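Local coordinates for putative potassium transport protein (Staphylococcus aureus 08BA02176, PDB 4XTT) that binds the second messenger cyclic di-AMP through its RCK C domain and probably regulates potassium uptake as the cytosolic KtrA subunit of a Ktr transporter, at the interface of chains A and B. Residues are numbered along the deposited sequence; one frame, centred on the assembly and turned at random. Chains: chain A/B, Putative potassium transport protein.

Contacts 1 and 2 are neighbouring patches of one interface between two copies of the RCK C domain, their C-alpha centres about 8 Å apart. They share A:Ser56 and B:Asn43: the chain A segment that ends strand 52-55 feeds contact 2 and then runs on into the loop of contact 1, while in chain B the start of strand 43-49 serves both. Contact 1 is the polar patch, with a hydrogen bond and an arginine that belongs to the cyclic di-AMP pocket; contact 2 is mainly apolar and hides more surface. Such continuity could let the nucleotide site and the dimer packing influence each other.

Contact 1: the interface of chains A and B. Residues chain A 37, 44, 56-59; chain B 37, 41-43.
The loop 56-59 of chain A, just past strand 52-55, meets the helix 36-40 of chain B, the turn after it and the first residue of strand 43-49. A:Ser56 leads the contact. Its OG stands anti to the backbone N (chi1 -168°), which brings the hydroxyl to the backbone carbonyl of B:Gly41, and OG donates a hydrogen bond to B:Gly41 O at 3.1 Å. The bond is bent: the hydroxyl lies above the carbonyl plane, with a C=O...OG angle of 107°, so it is probably modest in strength. A small serine suits this spot, because its CB can also rest on the side chain of B:Asn43, CB to CB at 3.6 Å. Next to it B:Arg37 leaves its helix with CG anti to the backbone N, and CG passes A:Ser56 OG at 3.4 Å. The chain then bends at chi2 and chi3, turning the guanidinium tip to tip with A:Pro59. The ring carbon CD of A:Pro59 sits over the centre of one guanidinium face, 3.4 Å from CZ of B:Arg37; a rigid, apolar proline ring matches this flat cation. A:Arg37 NH2 lies 6.3 Å from B:Arg37 NE, and the like charges might repel mildly. B:Arg37 and A:Pro59 are residue types of the cyclic di-AMP pocket, so the site sits where the short helix 36-40 of chain B and the loop 56-59 of chain A, both lining such pockets, approach each other.

Contact 2: the interface of chains A and B. Residues chain A 45-46, 53, 55-56; chain B 11, 15, 43, 72-74.
Two flat groups receive aliphatic carbons on one face each: the imidazole of B:His15 takes the branch methyl CG2 of A:Ile55, and the phenyl of A:Phe53 takes CB of B:Leu11, 4.0 Å above its plane and over its centre. The first is a CH-pi contact, CG2 of A:Ile55 lying 3.4 Å from the centroid of the B:His15 ring; the ring carbon CE1 of B:His15 also comes 3.6 Å from the backbone O of A:Phe53. A:Ile55 is the central wedge. Its CG1 takes the crowded position between backbone N and carbonyl carbon (chi1 83°), which sends the two branches to different partners: CG2 to the imidazole and CD1 to the backbone of B:Gly73, 3.5 Å from its CA. Glycine, lacking a side chain, lets the methyl come close to the main chain. B:Leu11, with CG anti to the backbone N, splits its methyls: CD1 packs on A:Ile55 CG2 and, at 3.7 Å, on CB of A:Phe53, whereas CD2 reaches CB of A:Ala46 at 3.9 Å and, obliquely, the branch methyl CG2 of A:Ile45. Small alanine admits the leucine tip. B:Asn43 crosses A:Ile45 at about a right angle, its amide ND2 3.3 Å from CA of A:Ile45. No hydrogen bond spans the patch, so apolar burial probably holds it. Strands 43-49 and 52-55 of chain A present this surface to chain B's helix 3-11 end, the following loop, the start of strand 43-49, and the end of strand 68-72 with the residues just past it.

Contact 1: the interface of chains A and B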
ATOM      1  N   ARG A  37      -2.151  -8.350   4.707  1.00 27.18           N
ATOM      2  CA  ARG A  37      -1.748  -8.633   3.333  1.00 30.09           C
ATOM      3  C   ARG A  37      -1.502 -10.119   3.096  1.00 37.03           C
ATOM      4  O   ARG A  37      -1.857 -10.652   2.041  1.00 26.83           O
ATOM      5  CB  ARG A  37      -0.506  -7.842   2.950  1.00 28.01           C
ATOM      6  CG  ARG A  37      -0.182  -7.910   1.458  1.00 19.34           C
ATOM      7  CD  ARG A  37       0.687  -6.735   1.065  1.00 41.58           C
ATOM      8  NE  ARG A  37       1.772  -6.560   2.022  1.00 23.15           N
ATOM      9  CZ  ARG A  37       2.090  -5.402   2.586  1.00 28.12           C
ATOM     10  NH1 ARG A  37       1.424  -4.294   2.274  1.00 26.44           N
ATOM     11  NH2 ARG A  37       3.092  -5.352   3.451  1.00 36.69           N
ATOM     12  N   ILE A  44      -2.571  -1.865   2.874  1.00 21.92           N
ATOM     13  CA  ILE A  44      -2.934  -0.670   3.622  1.00 26.10           C
ATOM     14  C   ILE A  44      -1.897   0.411   3.327  1.00 29.62           C
ATOM     15  O   ILE A  44      -0.732   0.298   3.727  1.00 19.07           O
ATOM     16  CB  ILE A  44      -3.014  -0.960   5.124  1.00 31.98           C
ATOM     17  CG1 ILE A  44      -4.069  -2.041   5.379  1.00 26.20           C
ATOM     18  CG2 ILE A  44      -3.284   0.314   5.914  1.00 20.62           C
ATOM     19  CD1 ILE A  44      -4.436  -2.208   6.813  1.00 40.68           C
ATOM     20  N   SER A  56       2.628   4.280   5.249  1.00 43.16           N
ATOM     21  CA  SER A  56       3.333   3.013   5.434  1.00 32.64           C
ATOM     22  C   SER A  56       3.370   2.634   6.910  1.00 33.86           C
ATOM     23  O   SER A  56       4.443   2.567   7.511  1.00 34.26           O
ATOM     24  CB  SER A  56       4.748   3.098   4.863  1.00 27.08           C
ATOM     25  OG  SER A  56       5.346   1.814   4.795  1.00 32.43           O
ATOM     26  N   PRO A  57       2.186   2.397   7.495  1.00 34.05           N
ATOM     27  CA  PRO A  57       2.015   2.235   8.939  1.00 26.31           C
ATOM     28  C   PRO A  57       2.914   1.138   9.493  1.00 18.65           C
ATOM     29  O   PRO A  57       3.151   0.137   8.824  1.00 37.84           O
ATOM     30  CB  PRO A  57       0.544   1.834   9.076  1.00 32.60           C
ATOM     31  CG  PRO A  57      -0.098   2.273   7.827  1.00 30.78           C
ATOM     32  CD  PRO A  57       0.941   2.076   6.775  1.00 27.99           C
ATOM     33  N   ASN A  58       3.448   1.358  10.684  1.00 27.78           N
ATOM     34  CA  ASN A  58       4.195   0.326  11.373  1.00 18.11           C
ATOM     35  C   ASN A  58       3.215  -0.768  11.745  1.00 28.28           C
ATOM     36  O   ASN A  58       2.254  -0.513  12.471  1.00 34.50           O
ATOM     37  CB  ASN A  58       4.885   0.887  12.617  1.00 20.20           C
ATOM     38  CG  ASN A  58       5.829  -0.104  13.263  1.00 27.60           C
ATOM     39  OD1 ASN A  58       5.485  -1.273  13.475  1.00 30.98           O
ATOM     40  ND2 ASN A  58       7.026   0.360  13.593  1.00 22.89           N
ATOM     41  N   PRO A  59       3.452  -1.995  11.253  1.00 29.76           N
ATOM     42  CA  PRO A  59       2.509  -3.101  11.441  1.00 21.46           C
ATOM     43  C   PRO A  59       2.406  -3.579  12.891  1.00 30.38           C
ATOM     44  O   PRO A  59       1.519  -4.374  13.186  1.00 27.30           O
ATOM     45  CB  PRO A  59       3.086  -4.206  10.553  1.00 25.52           C
ATOM     46  CG  PRO A  59       4.534  -3.910  10.495  1.00 26.67           C
ATOM     47  CD  PRO A  59       4.645  -2.415  10.498  1.00 22.77           C
TER
ATOM     48  N   ARG B  37       9.573  -2.756   3.526  1.00 30.77           N
ATOM     49  CA  ARG B  37       9.068  -1.880   4.579  1.00 34.01           C
ATOM     50  C   ARG B  37       9.842  -2.070   5.886  1.00 27.95           C
ATOM     51  O   ARG B  37      10.047  -1.116   6.632  1.00 23.78           O
ATOM     52  CB  ARG B  37       7.576  -2.092   4.836  1.00 30.30           C
ATOM     53  CG  ARG B  37       6.984  -0.975   5.713  1.00 36.89           C
ATOM     54  CD  ARG B  37       6.171  -1.484   6.897  1.00 15.34           C
ATOM     55  NE  ARG B  37       6.861  -2.505   7.668  1.00 20.62           N
ATOM     56  CZ  ARG B  37       7.558  -2.273   8.777  1.00 31.61           C
ATOM     57  NH1 ARG B  37       8.143  -3.285   9.412  1.00 27.21           N
ATOM     58  NH2 ARG B  37       7.670  -1.039   9.256  1.00 22.42           N
ATOM     59  N   GLY B  41      11.020   1.360   5.469  1.00 32.32           N
ATOM     60  CA  GLY B  41       9.844   2.074   5.945  1.00 30.57           C
ATOM     61  C   GLY B  41       8.966   2.531   4.794  1.00 31.66           C
ATOM     62  O   GLY B  41       8.067   3.351   4.967  1.00 41.40           O
ATOM     63  N   ILE B  42       9.236   1.980   3.616  1.00 38.66           N
ATOM     64  CA  ILE B  42       8.528   2.304   2.379  1.00 41.99           C
ATOM     65  C   ILE B  42       7.371   1.350   2.096  1.00 34.08           C
ATOM     66  O   ILE B  42       7.475   0.154   2.367  1.00 29.98           O
ATOM     67  CB  ILE B  42       9.484   2.261   1.169  1.00 41.09           C
ATOM     68  CG1 ILE B  42      10.633   3.238   1.356  1.00 48.56           C
ATOM     69  CG2 ILE B  42       8.761   2.591  -0.120  1.00 51.85           C
ATOM     70  CD1 ILE B  42      11.563   3.253   0.164  1.00 52.11           C
ATOM     71  N   ASN B  43       6.276   1.878   1.557  1.00 21.22           N
ATOM     72  CA  ASN B  43       5.166   1.045   1.110  1.00 25.32           C
ATOM     73  C   ASN B  43       5.073   0.991  -0.411  1.00 28.56           C
ATOM     74  O   ASN B  43       5.077   2.028  -1.077  1.00 26.41           O
ATOM     75  CB  ASN B  43       3.853   1.546   1.698  1.00 31.29           C
ATOM     76  CG  ASN B  43       2.664   0.723   1.255  1.00 21.80           C
ATOM     77  OD1 ASN B  43       2.774  -0.475   1.017  1.00 43.12           O
ATOM     78  ND2 ASN B  43       1.507   1.358   1.180  1.00 50.85           N
TER

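Contact 2: the interface of chains A and B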
ATOM      1  N   ILE A  45      -2.334   1.446   2.613  1.00 39.16           N
ATOM      2  CA  ILE A  45      -1.463   2.525   2.137  1.00 39.06           C
ATOM      3  C   ILE A  45      -1.147   3.487   3.279  1.00 27.27           C
ATOM      4  O   ILE A  45      -0.030   3.994   3.397  1.00 23.17           O
ATOM      5  CB  ILE A  45      -2.113   3.294   0.960  1.00 34.41           C
ATOM      6  CG1 ILE A  45      -2.478   2.318  -0.155  1.00 51.35           C
ATOM      7  CG2 ILE A  45      -1.187   4.362   0.429  1.00 28.80           C
ATOM      8  CD1 ILE A  45      -3.226   2.950  -1.310  1.00 78.57           C
ATOM      9  N   ALA A  46      -2.160   3.751   4.099  1.00 24.21           N
ATOM     10  CA  ALA A  46      -2.053   4.703   5.195  1.00 23.39           C
ATOM     11  C   ALA A  46      -3.163   4.499   6.221  1.00 30.92           C
ATOM     12  O   ALA A  46      -4.130   3.769   5.978  1.00 23.52           O
ATOM     13  CB  ALA A  46      -2.088   6.132   4.668  1.00 24.02           C
ATOM     14  N   PHE A  53      -2.480  11.752   8.313  1.00 54.71           N
ATOM     15  CA  PHE A  53      -2.220  10.486   7.622  1.00 41.52           C
ATOM     16  C   PHE A  53      -0.923   9.789   8.035  1.00 44.96           C
ATOM     17  O   PHE A  53       0.174  10.316   7.819  1.00 40.57           O
ATOM     18  CB  PHE A  53      -2.163  10.694   6.104  1.00 35.87           C
ATOM     19  CG  PHE A  53      -3.467  11.086   5.482  1.00 44.20           C
ATOM     20  CD1 PHE A  53      -4.424  10.128   5.183  1.00 39.55           C
ATOM     21  CD2 PHE A  53      -3.726  12.413   5.161  1.00 33.48           C
ATOM     22  CE1 PHE A  53      -5.622  10.489   4.589  1.00 36.53           C
ATOM     23  CE2 PHE A  53      -4.922  12.778   4.575  1.00 36.50           C
ATOM     24  CZ  PHE A  53      -5.876  11.814   4.294  1.00 42.96           C
ATOM     25  N   ILE A  55       1.459   7.243   6.952  1.00 25.11           N
ATOM     26  CA  ILE A  55       1.840   6.503   5.755  1.00 25.82           C
ATOM     27  C   ILE A  55       2.706   5.303   6.100  1.00 28.22           C
ATOM     28  O   ILE A  55       3.413   5.308   7.108  1.00 38.02           O
ATOM     29  CB  ILE A  55       2.599   7.394   4.741  1.00 22.93           C
ATOM     30  CG1 ILE A  55       4.075   7.501   5.107  1.00 22.80           C
ATOM     31  CG2 ILE A  55       1.990   8.772   4.681  1.00 31.58           C
ATOM     32  CD1 ILE A  55       4.847   8.442   4.232  1.00 31.22           C
ATOM     33  N   SER A  56       2.628   4.280   5.249  1.00 43.16           N
ATOM     34  CA  SER A  56       3.333   3.013   5.434  1.00 32.64           C
ATOM     35  C   SER A  56       3.370   2.634   6.910  1.00 33.86           C
ATOM     36  O   SER A  56       4.443   2.567   7.511  1.00 34.26           O
ATOM     37  CB  SER A  56       4.748   3.098   4.863  1.00 27.08           C
ATOM     38  OG  SER A  56       5.346   1.814   4.795  1.00 32.43           O
TER
ATOM     39  N   LEU B  11      -3.530  12.775   0.648  1.00 39.89           N
ATOM     40  CA  LEU B  11      -2.385  12.025   1.136  1.00 41.19           C
ATOM     41  C   LEU B  11      -1.247  12.038   0.124  1.00 42.79           C
ATOM     42  O   LEU B  11      -0.068  12.026   0.493  1.00 33.06           O
ATOM     43  CB  LEU B  11      -2.811  10.587   1.426  1.00 40.07           C
ATOM     44  CG  LEU B  11      -1.782   9.458   1.458  1.00 44.58           C
ATOM     45  CD1 LEU B  11      -0.993   9.506   2.755  1.00 49.50           C
ATOM     46  CD2 LEU B  11      -2.480   8.111   1.295  1.00 39.72           C
ATOM     47  N   HIS B  15       2.564  13.657   1.231  1.00 29.11           N
ATOM     48  CA  HIS B  15       3.661  12.699   1.248  1.00 27.09           C
ATOM     49  C   HIS B  15       3.949  12.335  -0.190  1.00 24.63           C
ATOM     50  O   HIS B  15       3.024  12.264  -0.996  1.00 44.52           O
ATOM     51  CB  HIS B  15       3.293  11.483   2.106  1.00 26.65           C
ATOM     52  CG  HIS B  15       2.835  11.850   3.484  1.00 29.59           C
ATOM     53  ND1 HIS B  15       1.503  12.010   3.814  1.00 25.14           N
ATOM     54  CD2 HIS B  15       3.535  12.135   4.607  1.00 26.67           C
ATOM     55  CE1 HIS B  15       1.406  12.357   5.084  1.00 28.85           C
ATOM     56  NE2 HIS B  15       2.622  12.439   5.589  1.00 26.94           N
ATOM     57  N   ASN B  43       6.276   1.878   1.557  1.00 21.22           N
ATOM     58  CA  ASN B  43       5.166   1.045   1.110  1.00 25.32           C
ATOM     59  C   ASN B  43       5.073   0.991  -0.411  1.00 28.56           C
ATOM     60  O   ASN B  43       5.077   2.028  -1.077  1.00 26.41           O
ATOM     61  CB  ASN B  43       3.853   1.546   1.698  1.00 31.29           C
ATOM     62  CG  ASN B  43       2.664   0.723   1.255  1.00 21.80           C
ATOM     63  OD1 ASN B  43       2.774  -0.475   1.017  1.00 43.12           O
ATOM     64  ND2 ASN B  43       1.507   1.358   1.180  1.00 50.85           N
ATOM     65  N   ILE B  72       5.510   4.936  -1.677  1.00 29.46           N
ATOM     66  CA  ILE B  72       5.152   6.044  -0.804  1.00 18.70           C
ATOM     67  C   ILE B  72       5.960   5.966   0.482  1.00 31.53           C
ATOM     68  O   ILE B  72       6.148   4.894   1.063  1.00 38.42           O
ATOM     69  CB  ILE B  72       3.636   6.083  -0.467  1.00 30.23           C
ATOM     70  CG1 ILE B  72       3.268   7.405   0.214  1.00 16.33           C
ATOM     71  CG2 ILE B  72       3.207   4.870   0.357  1.00 19.24           C
ATOM     72  CD1 ILE B  72       1.792   7.599   0.393  1.00 22.75           C
ATOM     73  N   GLY B  73       6.485   7.111   0.892  1.00 32.56           N
ATOM     74  CA  GLY B  73       7.274   7.189   2.099  1.00 25.63           C
ATOM     75  C   GLY B  73       7.950   8.535   2.169  1.00 32.02           C
ATOM     76  O   GLY B  73       7.783   9.376   1.280  1.00 36.41           O
ATOM     77  N   HIS B  74       8.724   8.736   3.225  1.00 30.58           N
ATOM     78  CA  HIS B  74       9.486   9.960   3.400  1.00 23.17           C
ATOM     79  C   HIS B  74      10.611  10.017   2.385  1.00 29.68           C
ATOM     80  O   HIS B  74      11.147   8.977   1.990  1.00 27.30           O
ATOM     81  CB  HIS B  74      10.020  10.040   4.821  1.00 34.83           C
ATOM     82  CG  HIS B  74       8.943  10.055   5.860  1.00 24.92           C
ATOM     83  ND1 HIS B  74       9.016   9.317   7.019  1.00 19.13           N
ATOM     84  CD2 HIS B  74       7.763  10.720   5.910  1.00 21.89           C
ATOM     85  CE1 HIS B  74       7.930   9.527   7.742  1.00 34.21           C
ATOM     86  NE2 HIS B  74       7.155  10.375   7.092  1.00 22.94           N
TER